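Side-chain contact in fiber protein 2 (Fowl adenovirus 1, PDB 2VTW), which forms the short fibre spike whose trimeric C-terminal head, the part described here, probably attaches the virus to its host-cell receptor: residues G42-S47 against N165-T170. Residues are numbered along the deposited sequence; the frame is centred on the assembly and turned at random.
Sequences GMLTTS and NLIAFT
Leu44 and Thr46 meet Ile167 and Phe169 in the buried core of a β-sandwich, where one strand of each layer sends alternate side chains into the interior of the adenovirus fibre head. Residues 43-47 and 165-170 run in roughly the same direction, their axes at 38° and 11.3 Å apart at closest approach; at that spacing these two strands meet through side chains alone. The in-and-out alternation of β-strands sorts the residues: while Leu44 and Thr46 turn inward, Met43 and Ser47 on the other face of their strand pack against the two neighbouring subunits, so a single strand serves both the core and the trimer interface. On the second strand, Leu166 and Ala168 turn instead to Trp75.

The centre of the contact is the CD1 methyl of Ile167. Leu44 comes at it tip to tip, CD2 lying 4.0 Å from CD1 in a purely apolar touch. Thr46 lies alongside the same isoleucine, the two side chains pointing opposite ways, with OG1 3.9 Å from Ile167 CD1. This hydroxyl is buried beside a methyl group, yet its polarity is met within its own layer, by a hydrogen bond with Gln37 on the adjacent strand 28-40. Such a bond probably lets the threonine pack against the opposite layer much as an apolar side chain would.

Phe169 widens the contact farther along the strand, its side chain also packing on Val149 and Met151 of strand 147-157. In Thr46, a chi1 of -66° sets OG1 beside the backbone N and CG2 anti to it, dividing the two branches between two partners: OG1 goes to the isoleucine, and the CG2 methyl approaches the phenylalanine ring obliquely, 3.9 Å from Phe169 CZ.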
loop_
_atom_site.group_PDB
_atom_site.type_symbol
_atom_site.label_atom_id
_atom_site.label_comp_id
_atom_site.label_asym_id
_atom_site.label_seq_id
_atom_site.Cartn_x
_atom_site.Cartn_y
_atom_site.Cartn_z
ATOM N N GLY A 42 -7.494 -15.034 5.242
ATOM C CA GLY A 42 -6.205 -15.495 4.728
ATOM C C GLY A 42 -5.268 -14.444 4.157
ATOM O O GLY A 42 -4.234 -14.802 3.623
ATOM N N MET A 43 -5.622 -13.161 4.295
ATOM C CA MET A 43 -4.758 -12.032 3.922
ATOM C C MET A 43 -4.394 -11.253 5.171
ATOM O O MET A 43 -5.272 -10.795 5.902
ATOM C CB MET A 43 -5.478 -11.084 2.933
ATOM C CG MET A 43 -4.539 -10.047 2.241
ATOM S SD MET A 43 -3.429 -10.845 1.032
ATOM C CE MET A 43 -4.613 -11.357 -0.206
ATOM N N LEU A 44 -3.097 -11.088 5.390
ATOM C CA LEU A 44 -2.556 -10.452 6.567
ATOM C C LEU A 44 -2.194 -8.991 6.307
ATOM O O LEU A 44 -1.356 -8.698 5.459
ATOM C CB LEU A 44 -1.289 -11.205 7.002
ATOM C CG LEU A 44 -0.676 -10.834 8.356
ATOM C CD1 LEU A 44 -1.663 -11.195 9.552
ATOM C CD2 LEU A 44 0.669 -11.518 8.487
ATOM N N THR A 45 -2.801 -8.093 7.076
ATOM C CA THR A 45 -2.456 -6.659 7.065
ATOM C C THR A 45 -1.845 -6.329 8.423
ATOM O O THR A 45 -2.461 -6.600 9.445
ATOM C CB THR A 45 -3.689 -5.761 6.853
ATOM O OG1 THR A 45 -4.263 -6.018 5.575
ATOM C CG2 THR A 45 -3.304 -4.290 6.933
ATOM N N THR A 46 -0.637 -5.780 8.391
ATOM C CA THR A 46 0.163 -5.444 9.534
ATOM C C THR A 46 0.417 -3.930 9.569
ATOM O O THR A 46 1.014 -3.378 8.643
ATOM C CB THR A 46 1.525 -6.184 9.449
ATOM O OG1 THR A 46 1.309 -7.601 9.571
ATOM C CG2 THR A 46 2.524 -5.700 10.529
ATOM N N SER A 47 -0.023 -3.269 10.633
ATOM C CA SER A 47 0.304 -1.856 10.894
ATOM C C SER A 47 1.297 -1.769 12.042
ATOM O O SER A 47 1.052 -2.300 13.132
ATOM C CB SER A 47 -0.951 -1.054 11.221
ATOM O OG SER A 47 -0.612 0.261 11.644
ATOM N N ASN A 165 8.391 -18.810 9.446
ATOM C CA ASN A 165 8.156 -17.653 8.561
ATOM C C ASN A 165 7.704 -16.423 9.357
ATOM O O ASN A 165 6.659 -16.423 9.998
ATOM C CB ASN A 165 7.153 -18.002 7.477
ATOM C CG ASN A 165 7.639 -19.114 6.552
ATOM O OD1 ASN A 165 8.809 -19.187 6.151
ATOM N ND2 ASN A 165 6.732 -19.995 6.220
ATOM N N LEU A 166 8.553 -15.397 9.328
ATOM C CA LEU A 166 8.328 -14.103 9.971
ATOM C C LEU A 166 8.406 -12.981 8.917
ATOM O O LEU A 166 8.872 -13.223 7.806
ATOM C CB LEU A 166 9.397 -13.851 11.040
ATOM C CG LEU A 166 9.219 -14.522 12.433
ATOM C CD1 LEU A 166 9.281 -16.055 12.341
ATOM C CD2 LEU A 166 10.272 -13.957 13.393
ATOM N N ILE A 167 7.987 -11.767 9.299
ATOM C CA ILE A 167 8.152 -10.567 8.463
ATOM C C ILE A 167 9.327 -9.691 8.943
ATOM O O ILE A 167 9.300 -9.197 10.047
ATOM C CB ILE A 167 6.845 -9.679 8.418
ATOM C CG1 ILE A 167 5.586 -10.542 8.276
ATOM C CG2 ILE A 167 6.978 -8.609 7.268
ATOM C CD1 ILE A 167 4.277 -9.862 8.621
ATOM N N ALA A 168 10.336 -9.505 8.098
ATOM C CA ALA A 168 11.428 -8.577 8.358
ATOM C C ALA A 168 11.081 -7.194 7.775
ATOM O O ALA A 168 10.688 -7.092 6.602
ATOM C CB ALA A 168 12.730 -9.085 7.760
ATOM N N PHE A 169 11.186 -6.164 8.616
ATOM C CA PHE A 169 11.040 -4.757 8.221
ATOM C C PHE A 169 12.395 -4.115 8.380
ATOM O O PHE A 169 12.878 -4.014 9.500
ATOM C CB PHE A 169 10.082 -4.017 9.138
ATOM C CG PHE A 169 8.640 -4.401 8.992
ATOM C CD1 PHE A 169 7.742 -3.549 8.393
ATOM C CD2 PHE A 169 8.168 -5.589 9.521
ATOM C CE1 PHE A 169 6.412 -3.878 8.281
ATOM C CE2 PHE A 169 6.812 -5.937 9.405
ATOM C CZ PHE A 169 5.939 -5.098 8.785
ATOM N N THR A 170 13.032 -3.704 7.289
ATOM C CA THR A 170 14.303 -2.986 7.395
ATOM C C THR A 170 14.088 -1.513 7.063
ATOM O O THR A 170 13.666 -1.160 5.947
ATOM C CB THR A 170 15.445 -3.615 6.586
ATOM O OG1 THR A 170 15.673 -4.972 7.014
ATOM C CG2 THR A 170 16.740 -2.830 6.775
#